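Side-chain contacts in acetyl-CoA acetyltransferase (Elizabethkingia anophelis NUHP1, PDB 6BN2), which probably condenses two molecules of acetyl-CoA into acetoacetyl-CoA and free CoA, working through an acetylated cysteine as thiolases do: residues A54-V59 / A81-T86; K43-K48 / A263-S268; K173-T178 / P293-T298; A299-L304 / N335-L340; V345-G350 / I370-Q375. All coordinates share one frame; numbering follows the deposited sequence.

Contact 1: A54-V59 / A81-T86; sequences AEIQDV and AGLPNT
Leu83 meets Ile56 and Val59 with its two methyl branches, and it buries the largest share, 68 of the 180 Å² buried between 54-59 and 81-86. From CB the chain turns to CG, which stands anti to the carbonyl carbon (chi1 -70°), and this brings the fork nearer to 54-59 than the first bond alone would. At the fork the branches part. CD1 runs end-on into Val59, its tip 3.6 Å from Val59 CG2. CD2 lies against the root of Ile56, 3.8 Å from Ile56 CB and 3.9 Å from Ile56 CG1, and the two side chains cross at about a right angle. Both segments are connections in the N-terminal thiolase domain. Residues 54-59 lead from helix 34-48 into strand 59-62; the loop 81-86 contains Gly82, whose Schellman motif closes helix 73-80, and leads on toward strand 89-93, an outer strand of the mixed sheet. Leu83 also packs on Ile42 and Leu46 of helix 34-48 and on Ala78 of helix 73-80. Nearer the surface the contact thins out, with Pro84 CG lying 4.2 Å from Ala54 CA. Asp58 turns away from 81-86 and forms a salt bridge with Lys101 of the second subunit.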
# COMPACT_ATOMS: atom_id res chain seq x y z
N ALA A 54 0.09 1.74 -23.30
CA ALA A 54 -1.29 2.13 -23.02
C ALA A 54 -2.21 0.94 -22.80
O ALA A 54 -3.37 1.13 -22.41
CB ALA A 54 -1.83 3.01 -24.15
N GLU A 55 -1.74 -0.29 -23.04
CA GLU A 55 -2.57 -1.44 -22.70
C GLU A 55 -2.66 -1.68 -21.20
O GLU A 55 -3.58 -2.38 -20.75
CB GLU A 55 -2.02 -2.70 -23.37
CG GLU A 55 -2.11 -2.70 -24.91
CD GLU A 55 -3.50 -3.04 -25.43
OE1 GLU A 55 -4.40 -3.32 -24.61
OE2 GLU A 55 -3.68 -3.04 -26.67
N ILE A 56 -1.72 -1.14 -20.42
CA ILE A 56 -1.67 -1.38 -18.97
C ILE A 56 -2.75 -0.56 -18.28
O ILE A 56 -2.80 0.67 -18.43
CB ILE A 56 -0.28 -1.05 -18.41
CG1 ILE A 56 0.77 -1.99 -19.02
CG2 ILE A 56 -0.28 -1.16 -16.88
CD1 ILE A 56 0.43 -3.48 -18.87
N GLN A 57 -3.61 -1.22 -17.49
CA GLN A 57 -4.75 -0.52 -16.90
C GLN A 57 -4.56 -0.16 -15.43
O GLN A 57 -5.38 0.61 -14.88
CB GLN A 57 -6.02 -1.37 -17.04
CG GLN A 57 -6.46 -1.46 -18.50
CD GLN A 57 -7.59 -2.46 -18.68
OE1 GLN A 57 -7.35 -3.64 -18.96
NE2 GLN A 57 -8.82 -2.00 -18.48
N ASP A 58 -3.52 -0.67 -14.79
CA ASP A 58 -3.24 -0.38 -13.39
C ASP A 58 -1.82 -0.87 -13.13
O ASP A 58 -1.27 -1.67 -13.89
CB ASP A 58 -4.24 -1.07 -12.44
CG ASP A 58 -4.53 -0.25 -11.18
OD1 ASP A 58 -3.67 0.54 -10.74
OD2 ASP A 58 -5.63 -0.44 -10.60
N VAL A 59 -1.24 -0.35 -12.06
CA VAL A 59 0.12 -0.70 -11.63
C VAL A 59 0.06 -0.83 -10.11
O VAL A 59 -0.28 0.15 -9.43
CB VAL A 59 1.15 0.38 -12.00
CG1 VAL A 59 2.54 0.00 -11.45
CG2 VAL A 59 1.22 0.60 -13.53
N ALA A 81 8.86 4.54 -16.17
CA ALA A 81 8.93 3.41 -17.09
C ALA A 81 8.37 3.72 -18.47
O ALA A 81 8.47 2.87 -19.36
CB ALA A 81 8.18 2.21 -16.50
N GLY A 82 7.77 4.89 -18.65
CA GLY A 82 7.16 5.24 -19.91
C GLY A 82 5.69 4.91 -20.02
O GLY A 82 5.14 5.02 -21.13
N LEU A 83 5.04 4.48 -18.94
CA LEU A 83 3.59 4.35 -18.98
C LEU A 83 2.97 5.73 -19.06
O LEU A 83 3.53 6.70 -18.53
CB LEU A 83 3.08 3.61 -17.74
CG LEU A 83 3.45 2.12 -17.74
CD1 LEU A 83 3.21 1.47 -16.39
CD2 LEU A 83 2.62 1.40 -18.79
N PRO A 84 1.83 5.87 -19.73
CA PRO A 84 1.22 7.20 -19.89
C PRO A 84 0.60 7.70 -18.59
O PRO A 84 0.35 6.94 -17.66
CB PRO A 84 0.16 6.98 -20.97
CG PRO A 84 -0.21 5.55 -20.84
CD PRO A 84 1.11 4.84 -20.50
N ASN A 85 0.34 9.02 -18.57
CA ASN A 85 -0.27 9.64 -17.39
C ASN A 85 -1.74 9.26 -17.23
O ASN A 85 -2.38 9.73 -16.28
CB ASN A 85 -0.08 11.16 -17.45
CG ASN A 85 -0.79 11.83 -18.63
OD1 ASN A 85 -1.78 11.33 -19.17
ND2 ASN A 85 -0.29 13.00 -19.03
N THR A 86 -2.27 8.42 -18.12
CA THR A 86 -3.61 7.87 -17.97
C THR A 86 -3.61 6.55 -17.19
O THR A 86 -4.67 5.93 -17.05
CB THR A 86 -4.25 7.69 -19.36
OG1 THR A 86 -3.35 6.94 -20.21
CG2 THR A 86 -4.52 9.05 -20.01

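Contact 2: K43-K48 / A263-S268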
# COMPACT_ATOMS: atom_id res chain seq x y z
N LYS A 43 9.64 -1.00 -17.11
CA LYS A 43 9.96 -0.84 -18.52
C LYS A 43 10.53 -2.12 -19.09
O LYS A 43 10.20 -2.52 -20.21
CB LYS A 43 10.94 0.31 -18.72
CG LYS A 43 11.31 0.52 -20.19
CD LYS A 43 11.95 1.87 -20.42
CE LYS A 43 12.11 2.13 -21.92
NZ LYS A 43 13.01 1.13 -22.53
N GLY A 44 11.35 -2.82 -18.30
CA GLY A 44 11.90 -4.09 -18.76
C GLY A 44 10.82 -5.12 -19.04
O GLY A 44 10.90 -5.86 -20.03
N ALA A 45 9.80 -5.17 -18.19
CA ALA A 45 8.71 -6.13 -18.38
C ALA A 45 7.92 -5.80 -19.64
O ALA A 45 7.54 -6.71 -20.39
CB ALA A 45 7.80 -6.15 -17.15
N LEU A 46 7.67 -4.52 -19.90
CA LEU A 46 6.99 -4.14 -21.14
C LEU A 46 7.84 -4.46 -22.36
O LEU A 46 7.34 -4.96 -23.37
CB LEU A 46 6.65 -2.65 -21.13
CG LEU A 46 5.73 -2.19 -20.01
CD1 LEU A 46 5.58 -0.66 -20.06
CD2 LEU A 46 4.39 -2.87 -20.12
N ASP A 47 9.14 -4.15 -22.28
CA ASP A 47 10.03 -4.31 -23.42
C ASP A 47 10.17 -5.78 -23.83
O ASP A 47 10.37 -6.06 -25.02
CB ASP A 47 11.41 -3.72 -23.09
CG ASP A 47 11.44 -2.19 -23.17
OD1 ASP A 47 10.50 -1.56 -23.72
OD2 ASP A 47 12.45 -1.60 -22.70
N LYS A 48 10.10 -6.71 -22.88
CA LYS A 48 10.26 -8.13 -23.20
C LYS A 48 9.21 -8.62 -24.19
O LYS A 48 9.47 -9.54 -24.97
CB LYS A 48 10.16 -9.00 -21.93
CG LYS A 48 11.38 -8.96 -21.03
CD LYS A 48 12.52 -9.81 -21.58
CE LYS A 48 13.73 -9.79 -20.63
NZ LYS A 48 14.89 -10.57 -21.18
N ALA A 263 9.15 -6.73 -11.62
CA ALA A 263 7.86 -6.39 -12.19
C ALA A 263 7.37 -7.50 -13.11
O ALA A 263 8.16 -8.12 -13.83
CB ALA A 263 7.93 -5.07 -12.98
N LEU A 264 6.06 -7.71 -13.08
CA LEU A 264 5.39 -8.70 -13.90
C LEU A 264 4.22 -8.05 -14.62
O LEU A 264 3.60 -7.10 -14.12
CB LEU A 264 4.88 -9.89 -13.07
CG LEU A 264 5.89 -10.73 -12.27
CD1 LEU A 264 6.37 -10.04 -11.00
CD2 LEU A 264 5.22 -12.06 -11.91
N VAL A 265 3.91 -8.55 -15.81
CA VAL A 265 2.70 -8.15 -16.50
C VAL A 265 1.74 -9.33 -16.48
O VAL A 265 2.11 -10.44 -16.88
CB VAL A 265 2.97 -7.70 -17.95
CG1 VAL A 265 1.64 -7.37 -18.62
CG2 VAL A 265 3.91 -6.47 -17.99
N LEU A 266 0.53 -9.09 -15.98
CA LEU A 266 -0.55 -10.06 -15.91
C LEU A 266 -1.61 -9.75 -16.96
O LEU A 266 -1.92 -8.57 -17.20
CB LEU A 266 -1.20 -10.04 -14.53
CG LEU A 266 -0.75 -11.02 -13.45
CD1 LEU A 266 0.73 -11.12 -13.35
CD2 LEU A 266 -1.36 -10.60 -12.11
N MET A 267 -2.22 -10.78 -17.53
CA MET A 267 -3.26 -10.57 -18.53
C MET A 267 -4.32 -11.64 -18.43
O MET A 267 -4.05 -12.78 -18.02
CB MET A 267 -2.72 -10.61 -19.97
CG MET A 267 -2.02 -9.36 -20.40
SD MET A 267 -1.48 -9.45 -22.10
CE MET A 267 -0.53 -7.92 -22.16
N SER A 268 -5.53 -11.27 -18.85
CA SER A 268 -6.56 -12.26 -19.13
C SER A 268 -6.21 -13.07 -20.38
O SER A 268 -5.39 -12.67 -21.21
CB SER A 268 -7.91 -11.57 -19.34
OG SER A 268 -7.89 -10.81 -20.54
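Ala45 of helix 43-48 points its methyl group at strand 263-268, where Ala263 and Val265 point back; this is helix-on-sheet packing in the N-terminal half of the thiolase fold. The short axes come within 7.6 Å of each other and their N-to-C directions differ by 47°, so the helix crosses the strand at a slant. Ala263 and Val265, two positions apart on the strand, face the helix, whereas Leu264 between them points away and packs on Val103 of helix 98-111, which places helices against both faces of the sheet here. Small side chains permit the close approach: Ala45 CB lies 4.3 Å from Ala263 CB and 3.9 Å from the backbone oxygen Ala263 O. Val265 presents one branch to the helix. Its CG1 is anti to the backbone N (chi1 177°), which leaves CG2 as the branch that touches Ala45 CB, at 4.0 Å. All four touching residues are buried, and no hydrogen bond joins the segments. Leu46 starts off to one side, but its far end swings nearer, and its CD2 methyl makes a looser contact with the strand, 4.2 Å from Val265 CG2.

Contact 3: K173-T178 / P293-T298; sequences KEYNIT and PEWFTT. With GOL (glycerol), chain F.
A glycerol site forms where Tyr175, at the end of helix 169-174, meets Trp295 and Thr298 of the 3-10 segment 293-298 ahead of helix 300-311. Tyr175 and Thr298 hold the same glycerol oxygen: O2 is 2.8 Å from Tyr175 OH and 2.8 Å from Thr298 OG1, both hydrogen bonds in which either partner may donate. O2 sits at the edge of the tyrosine ring, near its plane. Glycerol C1 and C3 rest on one face of Trp295, C3 3.8 Å above the indole plane and over its centre. The glycerol probably comes from the crystallisation liquor, so it marks a site able to take a small polyol and is not evidence of a substrate.

The protein atoms also touch directly, joining the N-terminal and C-terminal halves of the thiolase fold. Glu174 CB approaches the edge of the indole, 3.4 Å from Trp295 CH2; the carboxylate and ring planes are 84° apart. With Glu174 CG anti to the backbone N (chi1 169°), the chain rises off the ring plane beyond CB, CG still 3.6 Å from Trp295 CH2. Tyr175 CE2 reaches two partners, Trp295 CZ3 at 3.8 Å and Thr298 CG2 at 3.7 Å. Trp295 CZ3 lies at the tyrosine edge, near the plane of that ring. Leu170 of helix 169-174 packs on Trp295, and Ile337 of helix 328-338 packs on both Tyr175 and Thr298.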
# COMPACT_ATOMS: atom_id res chain seq x y z
N LYS A 173 15.66 -22.04 18.10
CA LYS A 173 15.56 -22.76 19.37
C LYS A 173 14.40 -23.74 19.34
O LYS A 173 14.55 -24.92 19.69
CB LYS A 173 15.41 -21.75 20.51
CG LYS A 173 15.28 -22.37 21.89
CD LYS A 173 14.98 -21.30 22.93
CE LYS A 173 13.66 -20.59 22.61
NZ LYS A 173 13.43 -19.35 23.42
N GLU A 174 13.22 -23.26 18.93
CA GLU A 174 12.02 -24.08 18.96
C GLU A 174 12.10 -25.25 17.98
O GLU A 174 11.60 -26.34 18.27
CB GLU A 174 10.79 -23.22 18.65
CG GLU A 174 9.51 -24.01 18.40
CD GLU A 174 8.89 -24.53 19.68
OE1 GLU A 174 9.20 -23.97 20.76
OE2 GLU A 174 8.09 -25.49 19.61
N TYR A 175 12.72 -25.04 16.82
CA TYR A 175 12.76 -26.08 15.79
C TYR A 175 14.09 -26.82 15.75
O TYR A 175 14.32 -27.62 14.83
CB TYR A 175 12.41 -25.47 14.43
CG TYR A 175 10.91 -25.27 14.34
CD1 TYR A 175 10.07 -26.32 14.02
CD2 TYR A 175 10.34 -24.04 14.64
CE1 TYR A 175 8.69 -26.16 13.98
CE2 TYR A 175 8.95 -23.87 14.60
CZ TYR A 175 8.15 -24.93 14.26
OH TYR A 175 6.78 -24.78 14.21
N ASN A 176 14.96 -26.61 16.75
CA ASN A 176 16.23 -27.32 16.89
C ASN A 176 17.06 -27.23 15.61
O ASN A 176 17.51 -28.24 15.04
CB ASN A 176 16.01 -28.78 17.30
CG ASN A 176 17.29 -29.45 17.77
OD1 ASN A 176 18.21 -28.80 18.25
ND2 ASN A 176 17.35 -30.77 17.63
N ILE A 177 17.27 -26.00 15.16
CA ILE A 177 18.08 -25.72 13.98
C ILE A 177 19.37 -25.07 14.46
O ILE A 177 19.34 -23.98 15.03
CB ILE A 177 17.33 -24.81 12.99
CG1 ILE A 177 16.04 -25.52 12.57
CG2 ILE A 177 18.24 -24.50 11.80
CD1 ILE A 177 15.03 -24.62 11.88
N THR A 178 20.49 -25.75 14.25
CA THR A 178 21.74 -25.35 14.87
C THR A 178 22.49 -24.32 14.05
O THR A 178 22.21 -24.09 12.87
CB THR A 178 22.63 -26.58 15.09
OG1 THR A 178 23.05 -27.09 13.82
CG2 THR A 178 21.89 -27.67 15.85
N PRO A 293 2.85 -12.58 15.85
CA PRO A 293 3.94 -11.81 15.21
C PRO A 293 5.31 -12.44 15.38
O PRO A 293 6.10 -12.44 14.43
CB PRO A 293 3.85 -10.45 15.91
CG PRO A 293 2.34 -10.29 16.17
CD PRO A 293 1.85 -11.70 16.49
N GLU A 294 5.61 -12.98 16.57
CA GLU A 294 6.91 -13.59 16.79
C GLU A 294 7.09 -14.88 16.00
O GLU A 294 8.21 -15.38 15.91
CB GLU A 294 7.14 -13.84 18.28
CG GLU A 294 6.22 -14.90 18.88
CD GLU A 294 4.94 -14.33 19.48
OE1 GLU A 294 4.42 -13.29 19.02
OE2 GLU A 294 4.45 -14.96 20.45
N TRP A 295 6.02 -15.41 15.40
CA TRP A 295 6.13 -16.61 14.58
C TRP A 295 5.94 -16.33 13.09
O TRP A 295 5.50 -17.20 12.34
CB TRP A 295 5.15 -17.68 15.07
CG TRP A 295 5.69 -18.27 16.33
CD1 TRP A 295 5.21 -18.09 17.61
CD2 TRP A 295 6.88 -19.04 16.46
NE1 TRP A 295 6.02 -18.75 18.51
CE2 TRP A 295 7.05 -19.34 17.82
CE3 TRP A 295 7.82 -19.53 15.53
CZ2 TRP A 295 8.12 -20.11 18.29
CZ3 TRP A 295 8.87 -20.29 15.99
CH2 TRP A 295 9.02 -20.56 17.36
N PHE A 296 6.28 -15.11 12.65
CA PHE A 296 6.24 -14.85 11.21
C PHE A 296 7.15 -15.83 10.47
O PHE A 296 6.89 -16.16 9.31
CB PHE A 296 6.66 -13.40 10.91
CG PHE A 296 8.15 -13.14 11.01
CD1 PHE A 296 9.00 -13.42 9.94
CD2 PHE A 296 8.69 -12.60 12.17
CE1 PHE A 296 10.37 -13.20 10.04
CE2 PHE A 296 10.05 -12.37 12.27
CZ PHE A 296 10.89 -12.67 11.21
N THR A 297 8.19 -16.32 11.14
CA THR A 297 9.20 -17.17 10.50
C THR A 297 8.61 -18.44 9.89
O THR A 297 9.12 -18.93 8.87
CB THR A 297 10.27 -17.57 11.52
OG1 THR A 297 9.62 -18.11 12.67
CG2 THR A 297 11.09 -16.34 11.94
N THR A 298 7.59 -19.01 10.52
CA THR A 298 6.99 -20.25 10.03
C THR A 298 5.61 -20.03 9.39
O THR A 298 4.93 -21.00 9.04
CB THR A 298 6.88 -21.27 11.16
OG1 THR A 298 6.04 -20.74 12.20
CG2 THR A 298 8.27 -21.57 11.74
C1 GOL F . 3.78 -20.93 15.57
O1 GOL F . 2.41 -21.09 15.83
C2 GOL F . 4.44 -22.34 15.46
O2 GOL F . 5.32 -22.44 14.35
C3 GOL F . 5.18 -22.53 16.82
O3 GOL F . 4.31 -22.08 17.82

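Contact 4: A299-L304 / N335-L340; sequences APAKAL and NKILGL
Ala301 sets its methyl group against Ile337 and Leu338, and with Leu304 these residues pack through apolar side chains, one methyl also lying against a backbone oxygen; no hydrogen bond crosses between 299-304 and 335-340. In the methyl packing, Ala301 CB is 3.7 Å from Ile337 CG2 and 4.0 Å from Leu338 CG, so it sits against two successive residues of the facing helix. Ile337 CG1 is turned anti to the carbonyl carbon (chi1 -69°), and the short branch CG2 meets Ala301. Leu338 divides its fork: CD1 is 4.0 Å from Leu304 CD2, while CD2 lies beside the backbone, 3.9 Å from Ala301 O. The 6.4 Å between Ala301 CA and Leu338 CA is consistent with alanine, a small residue, at this point of close approach.

Hydrogen bonds act within each segment. Ala299 O accepts from both Lys302 N and Ala303 N. The other helix ends in a Schellman motif, with Leu340 N bonded to Asn335 O at 2.9 Å and Gly339, at positive phi, as its C-prime residue. Gly339 also belongs to a calcium site seen in this protein, though no ion is bound there to this chain. The whole is helix-helix packing in the C-terminal thiolase domain, between helices 300-311 and 328-338.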
# COMPACT_ATOMS: atom_id res chain seq x y z
N ALA A 299 5.19 -18.78 9.24
CA ALA A 299 3.93 -18.53 8.55
C ALA A 299 3.91 -19.03 7.10
O ALA A 299 2.81 -19.38 6.63
CB ALA A 299 3.58 -17.02 8.62
N PRO A 300 5.02 -19.08 6.35
CA PRO A 300 4.91 -19.65 5.00
C PRO A 300 4.39 -21.07 5.01
O PRO A 300 3.68 -21.47 4.09
CB PRO A 300 6.36 -19.57 4.47
CG PRO A 300 6.90 -18.32 5.17
CD PRO A 300 6.35 -18.49 6.57
N ALA A 301 4.73 -21.85 6.05
CA ALA A 301 4.23 -23.23 6.15
C ALA A 301 2.74 -23.29 6.43
O ALA A 301 2.14 -24.36 6.25
CB ALA A 301 5.01 -23.99 7.23
N LYS A 302 2.13 -22.18 6.89
CA LYS A 302 0.68 -22.08 7.01
C LYS A 302 0.03 -21.58 5.72
O LYS A 302 -1.05 -22.06 5.34
CB LYS A 302 0.31 -21.15 8.17
CG LYS A 302 -1.19 -21.08 8.47
CD LYS A 302 -1.52 -20.12 9.62
CE LYS A 302 -3.02 -20.11 9.88
NZ LYS A 302 -3.39 -19.17 11.00
N ALA A 303 0.67 -20.63 5.02
CA ALA A 303 0.06 -20.06 3.82
C ALA A 303 0.07 -21.03 2.65
O ALA A 303 -0.91 -21.11 1.90
CB ALA A 303 0.77 -18.75 3.42
N LEU A 304 1.17 -21.76 2.44
CA LEU A 304 1.26 -22.62 1.26
C LEU A 304 0.17 -23.69 1.24
O LEU A 304 -0.47 -23.87 0.18
CB LEU A 304 2.66 -23.23 1.14
CG LEU A 304 2.78 -24.21 -0.04
CD1 LEU A 304 2.50 -23.50 -1.35
CD2 LEU A 304 4.17 -24.82 -0.05
N ASN A 335 11.30 -25.72 5.34
CA ASN A 335 11.56 -27.01 4.69
C ASN A 335 11.27 -28.16 5.64
O ASN A 335 10.68 -29.18 5.24
CB ASN A 335 13.02 -27.10 4.22
CG ASN A 335 13.29 -26.31 2.96
OD1 ASN A 335 12.40 -25.68 2.40
ND2 ASN A 335 14.55 -26.33 2.50
N LYS A 336 11.69 -28.02 6.90
CA LYS A 336 11.53 -29.09 7.89
C LYS A 336 10.06 -29.33 8.21
O LYS A 336 9.62 -30.48 8.31
CB LYS A 336 12.31 -28.68 9.14
CG LYS A 336 12.91 -29.77 9.96
CD LYS A 336 13.67 -29.14 11.13
CE LYS A 336 14.25 -30.19 12.05
NZ LYS A 336 15.08 -29.59 13.12
N ILE A 337 9.30 -28.25 8.38
CA ILE A 337 7.89 -28.36 8.75
C ILE A 337 7.10 -29.00 7.63
O ILE A 337 6.24 -29.86 7.88
CB ILE A 337 7.34 -26.97 9.10
CG1 ILE A 337 7.98 -26.47 10.40
CG2 ILE A 337 5.81 -26.99 9.19
CD1 ILE A 337 7.72 -24.97 10.63
N LEU A 338 7.35 -28.60 6.39
CA LEU A 338 6.63 -29.11 5.24
C LEU A 338 7.23 -30.39 4.69
O LEU A 338 6.62 -31.01 3.81
CB LEU A 338 6.60 -28.05 4.12
CG LEU A 338 5.82 -26.78 4.46
CD1 LEU A 338 6.09 -25.71 3.39
CD2 LEU A 338 4.33 -27.10 4.55
N GLY A 339 8.40 -30.80 5.17
CA GLY A 339 9.01 -32.02 4.68
C GLY A 339 9.55 -31.91 3.28
O GLY A 339 9.57 -32.90 2.54
N LEU A 340 10.00 -30.72 2.89
CA LEU A 340 10.42 -30.50 1.51
C LEU A 340 11.83 -31.00 1.27
O LEU A 340 12.70 -30.93 2.13
CB LEU A 340 10.35 -29.02 1.16
CG LEU A 340 8.99 -28.34 1.37
CD1 LEU A 340 9.07 -26.93 0.87
CD2 LEU A 340 7.90 -29.11 0.65

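Contact 5: V345-G350 / I370-Q375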
# COMPACT_ATOMS: atom_id res chain seq x y z
N VAL A 345 14.10 -26.69 -3.61
CA VAL A 345 13.79 -25.40 -3.01
C VAL A 345 14.95 -24.44 -3.28
O VAL A 345 16.10 -24.76 -2.95
CB VAL A 345 13.52 -25.51 -1.49
CG1 VAL A 345 13.10 -24.15 -0.93
CG2 VAL A 345 12.45 -26.58 -1.19
N ASN A 346 14.63 -23.26 -3.84
CA ASN A 346 15.61 -22.19 -4.10
C ASN A 346 16.81 -22.72 -4.86
O ASN A 346 17.96 -22.55 -4.44
CB ASN A 346 16.05 -21.51 -2.80
CG ASN A 346 14.91 -20.86 -2.06
OD1 ASN A 346 13.79 -20.79 -2.56
ND2 ASN A 346 15.19 -20.37 -0.85
N VAL A 347 16.55 -23.40 -5.99
CA VAL A 347 17.61 -24.17 -6.65
C VAL A 347 18.65 -23.29 -7.33
O VAL A 347 19.77 -23.78 -7.60
CB VAL A 347 17.00 -25.18 -7.64
CG1 VAL A 347 16.04 -26.14 -6.91
CG2 VAL A 347 16.33 -24.51 -8.80
N ASN A 348 18.33 -22.02 -7.61
CA ASN A 348 19.29 -21.08 -8.18
C ASN A 348 19.88 -20.15 -7.13
O ASN A 348 20.48 -19.13 -7.48
CB ASN A 348 18.64 -20.26 -9.30
CG ASN A 348 18.32 -21.09 -10.54
OD1 ASN A 348 18.71 -22.26 -10.63
ND2 ASN A 348 17.61 -20.49 -11.49
N GLY A 349 19.71 -20.47 -5.86
CA GLY A 349 20.14 -19.59 -4.79
C GLY A 349 18.98 -18.80 -4.24
O GLY A 349 17.88 -18.76 -4.80
N GLY A 350 19.22 -18.16 -3.10
CA GLY A 350 18.16 -17.40 -2.45
C GLY A 350 18.68 -16.15 -1.78
O GLY A 350 19.86 -15.81 -1.91
N ILE A 370 9.47 -18.70 -12.12
CA ILE A 370 9.07 -18.92 -13.52
C ILE A 370 10.23 -19.51 -14.30
O ILE A 370 10.07 -20.46 -15.09
CB ILE A 370 8.59 -17.60 -14.15
CG1 ILE A 370 7.23 -17.23 -13.55
CG2 ILE A 370 8.54 -17.71 -15.69
CD1 ILE A 370 6.83 -15.77 -13.79
N ASN A 371 11.42 -18.94 -14.12
CA ASN A 371 12.56 -19.39 -14.89
C ASN A 371 13.10 -20.72 -14.37
O ASN A 371 13.55 -21.53 -15.18
CB ASN A 371 13.61 -18.29 -14.90
CG ASN A 371 13.16 -17.14 -15.76
OD1 ASN A 371 12.61 -16.12 -15.27
ND2 ASN A 371 13.28 -17.32 -17.06
N VAL A 372 13.06 -20.96 -13.06
CA VAL A 372 13.41 -22.28 -12.54
C VAL A 372 12.55 -23.36 -13.19
O VAL A 372 13.05 -24.42 -13.61
CB VAL A 372 13.28 -22.31 -11.01
CG1 VAL A 372 13.24 -23.77 -10.52
CG2 VAL A 372 14.42 -21.54 -10.33
N LEU A 373 11.24 -23.12 -13.28
CA LEU A 373 10.37 -24.13 -13.89
C LEU A 373 10.74 -24.38 -15.35
O LEU A 373 10.77 -25.53 -15.80
CB LEU A 373 8.90 -23.71 -13.77
CG LEU A 373 8.35 -23.61 -12.36
CD1 LEU A 373 6.91 -23.07 -12.46
CD2 LEU A 373 8.38 -24.97 -11.64
N LYS A 374 11.03 -23.33 -16.12
CA LYS A 374 11.39 -23.53 -17.52
C LYS A 374 12.74 -24.22 -17.65
O LYS A 374 12.90 -25.10 -18.51
CB LYS A 374 11.37 -22.18 -18.25
CG LYS A 374 9.96 -21.63 -18.37
CD LYS A 374 9.90 -20.31 -19.11
CE LYS A 374 8.46 -19.82 -19.18
NZ LYS A 374 7.59 -20.85 -19.83
N GLN A 375 13.70 -23.85 -16.80
CA GLN A 375 15.03 -24.45 -16.86
C GLN A 375 15.00 -25.94 -16.57
O GLN A 375 15.86 -26.69 -17.04
CB GLN A 375 15.96 -23.74 -15.86
CG GLN A 375 16.32 -22.32 -16.31
CD GLN A 375 16.72 -21.40 -15.18
OE1 GLN A 375 16.93 -21.84 -14.05
NE2 GLN A 375 16.80 -20.11 -15.47
O HOH W 1 17.35 -24.11 -12.46
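Val372, Asn348 and Val347 bury the most surface here, 51, 48 and 31 Å² of the 152 Å² total. Val372, on helix 370-375, turns both branches to the loop 345-350. Its CG1, anti to the backbone N (chi1 163°), lies 3.6 Å from Val347 CG2, and its CG2 lies 3.6 Å from Asn348 ND2, over a face of the amide. Val347 uses one methyl for both branches, since its CG2 is also 3.8 Å from Val372 CG2. Val347 and Val372 each pack on Phe320 of strand 320-323 as well.

Asn348 runs past Val372 in the opposite direction to reach Gln375, one turn further along the helix. The loop, between helices 328-338 and 351-354 of the C-terminal thiolase domain, contains a type I beta turn from Asn346 to Gly349, closed by Gly349 N to Asn346 O, and packs on helix 358-375. From this turn, Asn348 ND2 donates to Gln375 OE1 at 3.0 Å, almost straight at 176°. The donor lies in the carbonyl plane of Gln375, on a lone pair; the two amide planes are 29° apart, nearly coplanar. A water closes the polar side by donating to Asn348 OD1 at 2.9 Å and to Gln375 OE1 at 2.8 Å. Gln375 OE1 therefore accepts twice, and its other end, NE2, donates to Lys201 O, which helps to fix the rotation of this amide.

In the fold
Contacts 1 and 2 adjoin, their centres about 11 Å apart: contact 1 is nested along the chain inside the loop closed by contact 2, and Ile56 CG1 lies 3.9 Å from Leu46 CD2. Both lie away from the active-site residues and the metal sites. Contacts 3 and 4 meet on the opposite side of the chain's centre from contact 1; Tyr175 O and Lys336 NZ, 2.7 Å apart, form a probable hydrogen bond. Both lie near Cys386, a predicted proton acceptor: about 8 Å separates its side chain from that of Thr298, and about 9 Å from that of Ala301. Contact 5 touches contact 4 through Asn335 and Leu340 on Val345, and its nearest atoms to contact 2 are about 4 Å away.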